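Local coordinates for NADP-dependent glyceraldehyde-3-phosphate dehydrogenase (Bacillus halodurans, PDB 3PRL), which probably catalyses the NADP-dependent, non-phosphorylating oxidation of glyceraldehyde 3-phosphate, at residues D[9-20]-D[37-49]. Sequence-based numbering, arbitrary orientation.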
loop_
_atom_site.group_PDB
_atom_site.type_symbol
_atom_site.label_atom_id
_atom_site.label_comp_id
_atom_site.label_asym_id
_atom_site.label_seq_id
_atom_site.Cartn_x
_atom_site.Cartn_y
_atom_site.Cartn_z
ATOM N N GLN D 9 -34.869 -15.616 32.804
ATOM C CA GLN D 9 -34.526 -14.707 33.933
ATOM C C GLN D 9 -33.649 -13.521 33.503
ATOM O O GLN D 9 -32.716 -13.139 34.213
ATOM C CB GLN D 9 -33.864 -15.496 35.070
ATOM C CG GLN D 9 -32.650 -16.338 34.665
ATOM C CD GLN D 9 -32.151 -17.238 35.789
ATOM O OE1 GLN D 9 -32.436 -17.004 36.966
ATOM N NE2 GLN D 9 -31.395 -18.271 35.428
ATOM N N PHE D 10 -33.952 -12.946 32.336
ATOM C CA PHE D 10 -33.233 -11.768 31.855
ATOM C C PHE D 10 -34.167 -10.820 31.115
ATOM O O PHE D 10 -34.288 -10.846 29.892
ATOM C CB PHE D 10 -32.008 -12.159 31.002
ATOM C CG PHE D 10 -31.199 -10.984 30.497
ATOM C CD1 PHE D 10 -30.941 -9.878 31.312
ATOM C CD2 PHE D 10 -30.663 -11.001 29.214
ATOM C CE1 PHE D 10 -30.190 -8.801 30.847
ATOM C CE2 PHE D 10 -29.898 -9.931 28.740
ATOM C CZ PHE D 10 -29.662 -8.827 29.559
ATOM N N ASN D 11 -34.854 -10.000 31.893
ATOM C CA ASN D 11 -35.645 -8.929 31.342
ATOM C C ASN D 11 -34.733 -7.735 31.095
ATOM O O ASN D 11 -34.460 -6.936 31.994
ATOM C CB ASN D 11 -36.819 -8.628 32.268
ATOM C CG ASN D 11 -37.801 -9.790 32.331
ATOM O OD1 ASN D 11 -38.299 -10.243 31.295
ATOM N ND2 ASN D 11 -38.065 -10.288 33.533
ATOM N N ALA D 12 -34.257 -7.655 29.854
ATOM C CA ALA D 12 -33.196 -6.746 29.451
ATOM C C ALA D 12 -33.704 -5.361 29.082
ATOM O O ALA D 12 -34.807 -5.205 28.543
ATOM C CB ALA D 12 -32.431 -7.339 28.284
ATOM N N ASN D 13 -32.881 -4.361 29.379
ATOM C CA ASN D 13 -33.124 -3.005 28.932
ATOM C C ASN D 13 -32.250 -2.649 27.711
ATOM O O ASN D 13 -31.283 -3.365 27.385
ATOM C CB ASN D 13 -32.929 -2.020 30.087
ATOM C CG ASN D 13 -34.216 -1.807 30.921
ATOM O OD1 ASN D 13 -35.191 -2.569 30.826
ATOM N ND2 ASN D 13 -34.208 -0.758 31.743
ATOM N N ILE D 14 -32.621 -1.569 27.025
ATOM C CA ILE D 14 -31.872 -1.070 25.873
ATOM C C ILE D 14 -31.066 0.155 26.250
ATOM O O ILE D 14 -31.419 0.867 27.189
ATOM C CB ILE D 14 -32.788 -0.747 24.636
ATOM C CG1 ILE D 14 -33.810 0.367 24.933
ATOM C CG2 ILE D 14 -33.479 -2.013 24.127
ATOM C CD1 ILE D 14 -33.400 1.748 24.415
ATOM N N LEU D 15 -29.984 0.384 25.506
ATOM C CA LEU D 15 -29.126 1.536 25.694
ATOM C C LEU D 15 -29.494 2.662 24.747
ATOM O O LEU D 15 -29.490 2.490 23.523
ATOM C CB LEU D 15 -27.661 1.153 25.454
ATOM C CG LEU D 15 -26.585 2.229 25.644
ATOM C CD1 LEU D 15 -26.457 2.670 27.104
ATOM C CD2 LEU D 15 -25.259 1.695 25.142
ATOM N N ARG D 16 -29.808 3.805 25.337
ATOM C CA ARG D 16 -29.914 5.067 24.631
ATOM C C ARG D 16 -29.175 6.145 25.433
ATOM O O ARG D 16 -29.383 6.271 26.641
ATOM C CB ARG D 16 -31.375 5.466 24.443
ATOM C CG ARG D 16 -31.542 6.730 23.602
ATOM C CD ARG D 16 -32.992 7.177 23.453
ATOM N NE ARG D 16 -33.609 7.437 24.753
ATOM C CZ ARG D 16 -34.562 6.692 25.294
ATOM N NH1 ARG D 16 -35.046 7.013 26.490
ATOM N NH2 ARG D 16 -35.035 5.634 24.645
ATOM N N ASN D 17 -28.300 6.896 24.762
ATOM C CA ASN D 17 -27.604 8.055 25.348
ATOM C C ASN D 17 -26.884 7.806 26.687
ATOM O O ASN D 17 -26.853 8.673 27.562
ATOM C CB ASN D 17 -28.568 9.250 25.454
ATOM C CG ASN D 17 -29.127 9.675 24.100
ATOM O OD1 ASN D 17 -28.512 9.447 23.058
ATOM N ND2 ASN D 17 -30.293 10.310 24.114
ATOM N N GLY D 18 -26.314 6.613 26.839
ATOM C CA GLY D 18 -25.538 6.272 28.037
ATOM C C GLY D 18 -26.326 5.592 29.141
ATOM O O GLY D 18 -25.752 4.873 29.968
ATOM N N GLU D 19 -27.640 5.812 29.154
ATOM C CA GLU D 19 -28.511 5.203 30.164
ATOM C C GLU D 19 -29.273 3.985 29.662
ATOM O O GLU D 19 -29.919 4.027 28.608
ATOM C CB GLU D 19 -29.478 6.220 30.804
ATOM C CG GLU D 19 -29.733 7.514 30.023
ATOM C CD GLU D 19 -30.505 8.541 30.849
ATOM O OE1 GLU D 19 -31.751 8.423 30.944
ATOM O OE2 GLU D 19 -29.871 9.468 31.401
ATOM N N TRP D 20 -29.181 2.901 30.427
ATOM C CA TRP D 20 -29.957 1.697 30.169
ATOM C C TRP D 20 -31.406 1.959 30.544
ATOM O O TRP D 20 -31.750 2.047 31.732
ATOM C CB TRP D 20 -29.380 0.516 30.948
ATOM C CG TRP D 20 -28.036 0.118 30.417
ATOM C CD1 TRP D 20 -26.813 0.504 30.893
ATOM C CD2 TRP D 20 -27.779 -0.706 29.274
ATOM N NE1 TRP D 20 -25.813 -0.048 30.129
ATOM C CE2 TRP D 20 -26.378 -0.791 29.128
ATOM C CE3 TRP D 20 -28.598 -1.394 28.370
ATOM C CZ2 TRP D 20 -25.776 -1.535 28.111
ATOM C CZ3 TRP D 20 -27.993 -2.135 27.356
ATOM C CH2 TRP D 20 -26.597 -2.199 27.240
ATOM N N GLY D 37 -38.326 -24.256 24.744
ATOM C CA GLY D 37 -39.541 -23.456 24.897
ATOM C C GLY D 37 -39.605 -22.721 26.239
ATOM O O GLY D 37 -40.545 -21.965 26.489
ATOM N N VAL D 38 -38.612 -22.955 27.105
ATOM C CA VAL D 38 -38.519 -22.312 28.425
ATOM C C VAL D 38 -38.091 -20.846 28.306
ATOM O O VAL D 38 -37.208 -20.518 27.501
ATOM C CB VAL D 38 -37.519 -23.071 29.358
ATOM C CG1 VAL D 38 -37.223 -22.281 30.632
ATOM C CG2 VAL D 38 -38.044 -24.474 29.705
ATOM N N ALA D 39 -38.714 -19.981 29.112
ATOM C CA ALA D 39 -38.475 -18.527 29.071
ATOM C C ALA D 39 -37.053 -18.146 29.449
ATOM O O ALA D 39 -36.443 -18.787 30.294
ATOM C CB ALA D 39 -39.462 -17.801 29.966
ATOM N N LEU D 40 -36.523 -17.105 28.813
ATOM C CA LEU D 40 -35.166 -16.639 29.121
ATOM C C LEU D 40 -35.176 -15.198 29.614
ATOM O O LEU D 40 -34.329 -14.784 30.403
ATOM C CB LEU D 40 -34.261 -16.766 27.892
ATOM C CG LEU D 40 -33.792 -18.161 27.460
ATOM C CD1 LEU D 40 -33.193 -18.109 26.056
ATOM C CD2 LEU D 40 -32.789 -18.761 28.443
ATOM N N GLY D 41 -36.144 -14.440 29.121
ATOM C CA GLY D 41 -36.302 -13.051 29.478
ATOM C C GLY D 41 -37.069 -12.358 28.377
ATOM O O GLY D 41 -37.779 -13.002 27.596
ATOM N N SER D 42 -36.924 -11.042 28.318
ATOM C CA SER D 42 -37.635 -10.225 27.351
ATOM C C SER D 42 -36.775 -9.052 26.875
ATOM O O SER D 42 -35.770 -8.697 27.507
ATOM C CB SER D 42 -38.940 -9.715 27.961
ATOM O OG SER D 42 -38.682 -9.045 29.176
ATOM N N ILE D 43 -37.173 -8.466 25.749
ATOM C CA ILE D 43 -36.577 -7.221 25.258
ATOM C C ILE D 43 -37.675 -6.178 25.067
ATOM O O ILE D 43 -38.839 -6.541 24.869
ATOM C CB ILE D 43 -35.779 -7.417 23.941
ATOM C CG1 ILE D 43 -36.699 -7.893 22.810
ATOM C CG2 ILE D 43 -34.603 -8.362 24.172
ATOM C CD1 ILE D 43 -36.077 -7.824 21.451
ATOM N N PRO D 44 -37.320 -4.880 25.139
ATOM C CA PRO D 44 -38.339 -3.856 24.911
ATOM C C PRO D 44 -38.692 -3.752 23.426
ATOM O O PRO D 44 -37.797 -3.762 22.572
ATOM C CB PRO D 44 -37.657 -2.566 25.385
ATOM C CG PRO D 44 -36.396 -3.003 26.105
ATOM C CD PRO D 44 -36.014 -4.285 25.467
ATOM N N ALA D 45 -39.986 -3.674 23.123
ATOM C CA ALA D 45 -40.447 -3.385 21.766
ATOM C C ALA D 45 -40.585 -1.876 21.609
ATOM O O ALA D 45 -41.470 -1.265 22.202
ATOM C CB ALA D 45 -41.769 -4.083 21.487
ATOM N N LEU D 46 -39.694 -1.282 20.815
ATOM C CA LEU D 46 -39.581 0.179 20.730
ATOM C C LEU D 46 -40.505 0.784 19.688
ATOM O O LEU D 46 -40.953 0.098 18.761
ATOM C CB LEU D 46 -38.133 0.621 20.454
ATOM C CG LEU D 46 -37.103 0.623 21.597
ATOM C CD1 LEU D 46 -35.765 1.213 21.122
ATOM C CD2 LEU D 46 -37.608 1.382 22.832
ATOM N N SER D 47 -40.774 2.078 19.871
ATOM C CA SER D 47 -41.671 2.865 19.015
ATOM C C SER D 47 -40.895 3.685 17.973
ATOM O O SER D 47 -39.665 3.714 17.990
ATOM C CB SER D 47 -42.538 3.798 19.879
ATOM O OG SER D 47 -41.741 4.722 20.617
ATOM N N GLN D 48 -41.628 4.354 17.082
ATOM C CA GLN D 48 -41.020 5.189 16.037
ATOM C C GLN D 48 -40.212 6.364 16.603
ATOM O O GLN D 48 -39.172 6.729 16.041
ATOM C CB GLN D 48 -42.073 5.668 15.026
ATOM C CG GLN D 48 -42.375 4.636 13.924
ATOM C CD GLN D 48 -43.498 5.053 12.985
ATOM O OE1 GLN D 48 -44.635 5.306 13.413
ATOM N NE2 GLN D 48 -43.190 5.111 11.695
ATOM N N GLU D 49 -40.676 6.923 17.723
ATOM C CA GLU D 49 -39.995 8.054 18.373
ATOM C C GLU D 49 -38.697 7.612 19.027
ATOM O O GLU D 49 -37.630 8.101 18.676
ATOM C CB GLU D 49 -40.885 8.728 19.427
ATOM C CG GLU D 49 -42.080 9.453 18.871
ATOM C CD GLU D 49 -42.982 8.531 18.081
ATOM O OE1 GLU D 49 -43.659 7.670 18.694
ATOM O OE2 GLU D 49 -42.992 8.667 16.837
#
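Phe10 and Asn11 pair with Gly41 and Ser42 as parallel strands, the central two of the four-stranded mixed sheet at the N-terminus of this aldehyde dehydrogenase; strand 19-21 flanks one and strand 28-32 the other. Phe10 and Gly41 stand with CA atoms only 4.1 Å apart. Phe10 O takes the N-H of Ser42 at 3.1 Å, well out of its carbonyl plane, and also a CA-H contact from Gly41. Two residues on, Ala12 N gives a straighter bond to Ser42 O (3.0 Å, N-H...O angle 155°), while Phe10 N binds Leu40 O weakly. Ser42 OG, between its own backbone N and carbonyl carbon (chi1 54°), turns to Asn11 OD1 and donates a hydrogen bond modelled at 2.5 Å, shorter than usual, so the exact length deserves little weight; Arg28 adds a weak bond to the same hydroxyl. Past the bridges the contact turns largely apolar: the Pro44 ring lies against Ile14, and Ile14 CG2 sits 3.7 Å from both Pro44 CG and Pro44 CD. An alanine here lacks those two ring carbons and would probably open a gap beside Ile14 CG2. On the face carrying Phe10, helix 192-204 covers its ring, and Ile43 approaches the NADP+-binding Thr189. Farther along, Ile14 and Leu46 meet tip to tip, CD1 to CD1 at 4.1 Å.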